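Local coordinates for protein D-glyceraldehyde dehydrogenase (NADP(+)) (Thermoplasma acidophilum, PDB 5IZD) that oxidises D-glyceraldehyde to (R)-glycerate with NADP(+) as the hydride acceptor, a step of the non-phosphorylated Entner-Doudoroff pathway, at residues A80-K92 with S174-R186. Sequence-based numbering, arbitrary orientation.
Sequences AELENIIMEENGK and SSDTPGSAEWIVR. With NAP (NADP nicotinamide-adenine-dinucleotide phosphate), chain I.
Trp183 CG lies trans to the backbone N (chi1 -176°), which carries the indole across to helix 80-90, while Glu89, with CG opposite its carbonyl carbon (chi1 -68°) and the chain extended beyond, carries its carboxylate to the start of helix 178-186. The two helices run nearly antiparallel, their axes 9.1 Å apart at closest approach; the second follows strand 168-172 in the Rossmann-like NADP-binding domain of the aldehyde dehydrogenase fold. At the indole, Leu82 CB sits over one face, 3.7 Å from the centroid of the six-membered ring, a CH-pi contact, and Ile85 CD1 reaches CD1 of Trp183 obliquely. Glu81 comes in at the edge: its OE1 takes the Trp183 NE1 hydrogen in the ring plane through the anti lone pair, at 3.0 Å and nearly straight, with the carboxylate turned almost perpendicular to the indole. Ser180 fits as a knob among Leu82, Ile85, Ile86 and Glu89.

The Glu89 carboxylate takes bonds from two amides: OE1 from Gly179 N at 2.8 Å on its syn side, OE2 from Ser180 N at 3.2 Å from above the carboxylate plane. A water donates to Glu89 OE2 (2.6 Å) and to Asn90 OD1, and accepts from Ser180 OG; Asn90 ND2 goes on to Trp148 O. Just upstream, Ser175 N and OG bind the adenosine-ribose 2'-phosphate that sets NADP apart from NAD, with Ser175 N to O2X at 2.8 Å. The amide bonds tie helix 80-90 to the helix directly after the turn holding this phosphate, and the helix dipole probably favours the anionic carboxylate.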
loop_
_atom_site.group_PDB
_atom_site.type_symbol
_atom_site.label_atom_id
_atom_site.label_comp_id
_atom_site.label_asym_id
_atom_site.label_seq_id
_atom_site.Cartn_x
_atom_site.Cartn_y
_atom_site.Cartn_z
ATOM N N ALA A 80 11.885 31.996 17.672
ATOM C CA ALA A 80 12.265 33.379 17.434
ATOM C C ALA A 80 13.703 33.560 16.917
ATOM O O ALA A 80 13.923 34.358 16.013
ATOM C CB ALA A 80 12.085 34.216 18.716
ATOM N N GLU A 81 14.662 32.831 17.472
ATOM C CA GLU A 81 16.052 32.942 17.027
ATOM C C GLU A 81 16.190 32.539 15.535
ATOM O O GLU A 81 16.889 33.176 14.734
ATOM C CB GLU A 81 16.961 32.078 17.900
ATOM C CG GLU A 81 17.083 32.535 19.360
ATOM C CD GLU A 81 17.931 31.534 20.170
ATOM O OE1 GLU A 81 18.433 30.537 19.570
ATOM O OE2 GLU A 81 18.062 31.676 21.392
ATOM N N LEU A 82 15.452 31.541 15.128
ATOM C CA LEU A 82 15.511 31.113 13.751
ATOM C C LEU A 82 14.815 32.078 12.790
ATOM O O LEU A 82 15.322 32.322 11.707
ATOM C CB LEU A 82 14.908 29.706 13.607
ATOM C CG LEU A 82 14.988 29.202 12.178
ATOM C CD1 LEU A 82 16.420 29.146 11.663
ATOM C CD2 LEU A 82 14.377 27.815 12.120
ATOM N N GLU A 83 13.722 32.653 13.229
ATOM C CA GLU A 83 12.969 33.632 12.490
ATOM C C GLU A 83 13.874 34.833 12.182
ATOM O O GLU A 83 13.937 35.316 11.094
ATOM C CB GLU A 83 11.752 34.030 13.298
ATOM C CG GLU A 83 10.590 33.043 13.177
ATOM C CD GLU A 83 9.480 33.261 14.173
ATOM O OE1 GLU A 83 9.449 34.266 14.886
ATOM O OE2 GLU A 83 8.605 32.420 14.258
ATOM N N ASN A 84 14.591 35.280 13.191
ATOM C CA ASN A 84 15.553 36.344 13.058
ATOM C C ASN A 84 16.696 36.067 12.086
ATOM O O ASN A 84 17.045 36.919 11.283
ATOM C CB ASN A 84 16.089 36.750 14.446
ATOM C CG ASN A 84 15.006 37.367 15.324
ATOM O OD1 ASN A 84 13.996 37.896 14.824
ATOM N ND2 ASN A 84 15.194 37.301 16.630
ATOM N N ILE A 85 17.272 34.885 12.153
ATOM C CA ILE A 85 18.360 34.520 11.236
ATOM C C ILE A 85 17.889 34.559 9.770
ATOM O O ILE A 85 18.573 35.117 8.905
ATOM C CB ILE A 85 18.881 33.117 11.560
ATOM C CG1 ILE A 85 19.654 33.202 12.887
ATOM C CG2 ILE A 85 19.742 32.582 10.432
ATOM C CD1 ILE A 85 19.877 31.868 13.547
ATOM N N ILE A 86 16.704 34.006 9.514
ATOM C CA ILE A 86 16.145 34.069 8.187
ATOM C C ILE A 86 15.904 35.503 7.731
ATOM O O ILE A 86 16.207 35.815 6.588
ATOM C CB ILE A 86 14.847 33.240 8.101
ATOM C CG1 ILE A 86 15.168 31.750 8.298
ATOM C CG2 ILE A 86 14.135 33.497 6.783
ATOM C CD1 ILE A 86 13.963 30.959 8.689
ATOM N N MET A 87 15.374 36.373 8.606
ATOM C CA MET A 87 15.159 37.770 8.222
ATOM C C MET A 87 16.477 38.431 7.946
ATOM O O MET A 87 16.576 39.175 6.983
ATOM C CB MET A 87 14.331 38.572 9.237
ATOM C CG MET A 87 12.878 38.049 9.341
ATOM S SD MET A 87 11.921 39.162 10.413
ATOM C CE MET A 87 12.480 38.572 12.013
ATOM N N GLU A 88 17.506 38.087 8.717
ATOM C CA GLU A 88 18.849 38.709 8.540
ATOM C C GLU A 88 19.563 38.165 7.270
ATOM O O GLU A 88 20.090 38.948 6.470
ATOM C CB GLU A 88 19.753 38.514 9.775
ATOM C CG GLU A 88 19.399 39.305 11.044
ATOM N N GLU A 89 19.569 36.841 7.071
ATOM C CA GLU A 89 20.272 36.249 5.923
ATOM C C GLU A 89 19.601 36.410 4.581
ATOM O O GLU A 89 20.256 36.467 3.542
ATOM C CB GLU A 89 20.553 34.746 6.141
ATOM C CG GLU A 89 21.584 34.448 7.247
ATOM C CD GLU A 89 22.109 32.977 7.187
ATOM O OE1 GLU A 89 23.345 32.820 7.363
ATOM O OE2 GLU A 89 21.327 31.993 6.947
ATOM N N ASN A 90 18.287 36.411 4.597
ATOM C CA ASN A 90 17.494 36.399 3.364
ATOM C C ASN A 90 16.716 37.695 3.146
ATOM O O ASN A 90 16.348 37.973 2.037
ATOM C CB ASN A 90 16.523 35.221 3.369
ATOM C CG ASN A 90 17.219 33.869 3.218
ATOM O OD1 ASN A 90 18.020 33.455 4.080
ATOM N ND2 ASN A 90 16.935 33.175 2.122
ATOM N N GLY A 91 16.485 38.487 4.199
ATOM C CA GLY A 91 15.700 39.732 4.091
ATOM C C GLY A 91 14.221 39.428 3.920
ATOM O O GLY A 91 13.468 40.304 3.507
ATOM N N LYS A 92 13.783 38.203 4.249
ATOM C CA LYS A 92 12.354 37.834 4.121
ATOM C C LYS A 92 11.436 38.687 4.989
ATOM O O LYS A 92 11.770 38.977 6.159
ATOM C CB LYS A 92 12.091 36.390 4.543
ATOM C CG LYS A 92 12.804 35.351 3.713
ATOM C CD LYS A 92 12.035 34.039 3.592
ATOM C CE LYS A 92 12.929 33.041 2.886
ATOM N NZ LYS A 92 12.199 31.817 2.581
ATOM N N SER A 174 23.671 26.116 1.260
ATOM C CA SER A 174 24.043 27.121 0.287
ATOM C C SER A 174 25.056 28.064 0.925
ATOM O O SER A 174 24.942 28.417 2.126
ATOM C CB SER A 174 22.832 27.930 -0.161
ATOM O OG SER A 174 23.251 29.149 -0.731
ATOM N N SER A 175 26.001 28.541 0.119
ATOM C CA SER A 175 26.931 29.561 0.614
ATOM C C SER A 175 26.278 30.907 0.907
ATOM O O SER A 175 26.889 31.731 1.607
ATOM C CB SER A 175 28.076 29.778 -0.367
ATOM O OG SER A 175 28.908 28.651 -0.321
ATOM N N ASP A 176 25.062 31.135 0.415
ATOM C CA ASP A 176 24.350 32.348 0.771
ATOM C C ASP A 176 23.653 32.301 2.136
ATOM O O ASP A 176 23.270 33.355 2.641
ATOM C CB ASP A 176 23.307 32.700 -0.289
ATOM C CG ASP A 176 23.924 33.105 -1.599
ATOM O OD1 ASP A 176 24.404 34.252 -1.683
ATOM O OD2 ASP A 176 23.935 32.281 -2.538
ATOM N N THR A 177 23.462 31.110 2.714
ATOM C CA THR A 177 22.631 30.948 3.905
ATOM C C THR A 177 23.168 29.873 4.872
ATOM O O THR A 177 22.412 29.009 5.310
ATOM C CB THR A 177 21.157 30.589 3.569
ATOM O OG1 THR A 177 21.107 29.340 2.860
ATOM C CG2 THR A 177 20.462 31.658 2.762
ATOM N N PRO A 178 24.444 29.995 5.299
ATOM C CA PRO A 178 24.930 29.037 6.260
ATOM C C PRO A 178 24.226 29.031 7.654
ATOM O O PRO A 178 24.178 27.985 8.293
ATOM C CB PRO A 178 26.393 29.446 6.412
ATOM C CG PRO A 178 26.415 30.923 6.195
ATOM C CD PRO A 178 25.459 31.019 5.003
ATOM N N GLY A 179 23.738 30.190 8.117
ATOM C CA GLY A 179 23.370 30.434 9.533
ATOM C C GLY A 179 22.124 29.614 9.941
ATOM O O GLY A 179 22.057 29.010 11.026
ATOM N N SER A 180 21.132 29.600 9.078
ATOM C CA SER A 180 19.884 28.936 9.452
ATOM C C SER A 180 20.114 27.414 9.524
ATOM O O SER A 180 19.607 26.735 10.417
ATOM C CB SER A 180 18.734 29.384 8.531
ATOM O OG SER A 180 19.034 29.096 7.187
ATOM N N ALA A 181 20.972 26.900 8.654
ATOM C CA ALA A 181 21.262 25.473 8.639
ATOM C C ALA A 181 22.020 25.097 9.920
ATOM O O ALA A 181 21.724 24.114 10.571
ATOM C CB ALA A 181 22.078 25.130 7.424
ATOM N N GLU A 182 23.014 25.911 10.251
ATOM C CA GLU A 182 23.839 25.655 11.416
ATOM C C GLU A 182 22.977 25.639 12.622
ATOM O O GLU A 182 23.200 24.857 13.507
ATOM C CB GLU A 182 24.887 26.741 11.638
ATOM C CG GLU A 182 25.955 26.287 12.627
ATOM C CD GLU A 182 26.545 27.379 13.438
ATOM O OE1 GLU A 182 25.767 28.261 13.887
ATOM O OE2 GLU A 182 27.804 27.352 13.637
ATOM N N TRP A 183 22.054 26.581 12.700
ATOM C CA TRP A 183 21.197 26.688 13.880
ATOM C C TRP A 183 20.286 25.416 14.063
ATOM O O TRP A 183 20.163 24.861 15.181
ATOM C CB TRP A 183 20.405 27.980 13.819
ATOM C CG TRP A 183 19.559 28.278 15.000
ATOM C CD1 TRP A 183 19.885 29.084 16.031
ATOM C CD2 TRP A 183 18.211 27.769 15.284
ATOM N NE1 TRP A 183 18.846 29.139 16.936
ATOM C CE2 TRP A 183 17.796 28.376 16.487
ATOM C CE3 TRP A 183 17.336 26.920 14.627
ATOM C CZ2 TRP A 183 16.553 28.108 17.077
ATOM C CZ3 TRP A 183 16.054 26.652 15.195
ATOM C CH2 TRP A 183 15.692 27.245 16.415
ATOM N N ILE A 184 19.744 24.930 12.963
ATOM C CA ILE A 184 18.931 23.714 12.975
ATOM C C ILE A 184 19.748 22.517 13.387
ATOM O O ILE A 184 19.328 21.780 14.268
ATOM C CB ILE A 184 18.256 23.479 11.601
ATOM C CG1 ILE A 184 17.180 24.540 11.414
ATOM C CG2 ILE A 184 17.620 22.098 11.525
ATOM C CD1 ILE A 184 16.744 24.730 9.996
ATOM N N VAL A 185 20.932 22.381 12.795
ATOM C CA VAL A 185 21.875 21.325 13.119
ATOM C C VAL A 185 22.188 21.291 14.614
ATOM O O VAL A 185 22.218 20.212 15.218
ATOM C CB VAL A 185 23.186 21.455 12.289
ATOM C CG1 VAL A 185 24.287 20.542 12.820
ATOM C CG2 VAL A 185 22.904 21.115 10.809
ATOM N N ARG A 186 22.434 22.466 15.183
ATOM C CA ARG A 186 22.750 22.596 16.612
ATOM C C ARG A 186 21.543 22.101 17.426
ATOM O O ARG A 186 21.740 21.363 18.380
ATOM C CB ARG A 186 23.166 24.031 16.967
ATOM C CG ARG A 186 23.620 24.278 18.429
ATOM C CD ARG A 186 24.212 25.677 18.619
ATOM N NE ARG A 186 25.503 25.855 17.920
ATOM C CZ ARG A 186 26.723 25.513 18.391
ATOM N NH1 ARG A 186 26.901 24.961 19.599
ATOM N NH2 ARG A 186 27.812 25.737 17.631
HETATM P PA NAP I . 22.572 25.996 -6.783
HETATM O O1A NAP I . 23.885 26.384 -7.387
HETATM O O2A NAP I . 21.749 24.935 -7.484
HETATM O O5B NAP I . 22.837 25.559 -5.231
HETATM C C5B NAP I . 22.140 24.500 -4.539
HETATM C C4B NAP I . 23.104 23.734 -3.613
HETATM O O4B NAP I . 24.043 22.977 -4.400
HETATM C C3B NAP I . 23.971 24.669 -2.745
HETATM O O3B NAP I . 24.248 24.023 -1.474
HETATM C C2B NAP I . 25.231 24.803 -3.556
HETATM O O2B NAP I . 26.347 25.286 -2.815
HETATM C C1B NAP I . 25.398 23.394 -4.057
HETATM N N9A NAP I . 26.293 23.231 -5.212
HETATM C C8A NAP I . 26.684 24.161 -6.126
HETATM N N7A NAP I . 27.512 23.661 -7.019
HETATM C C5A NAP I . 27.626 22.313 -6.662
HETATM C C6A NAP I . 28.341 21.250 -7.215
HETATM N N6A NAP I . 29.103 21.373 -8.309
HETATM N N1A NAP I . 28.247 20.041 -6.625
HETATM C C2A NAP I . 27.502 19.913 -5.512
HETATM N N3A NAP I . 26.798 20.881 -4.909
HETATM C C4A NAP I . 26.901 22.063 -5.557
HETATM O O3 NAP I . 21.705 27.320 -6.652
HETATM P PN NAP I . 22.049 28.842 -7.048
HETATM O O1N NAP I . 23.188 29.359 -6.189
HETATM O O2N NAP I . 20.802 29.684 -6.932
HETATM O O5D NAP I . 22.506 28.765 -8.527
HETATM P P2B NAP I . 26.846 26.849 -3.059
HETATM O O1X NAP I . 28.101 27.027 -2.190
HETATM O O2X NAP I . 25.795 27.741 -2.593
HETATM O O3X NAP I . 27.187 27.052 -4.496
HETATM O O HOH W 1 18.742 31.896 6.511
#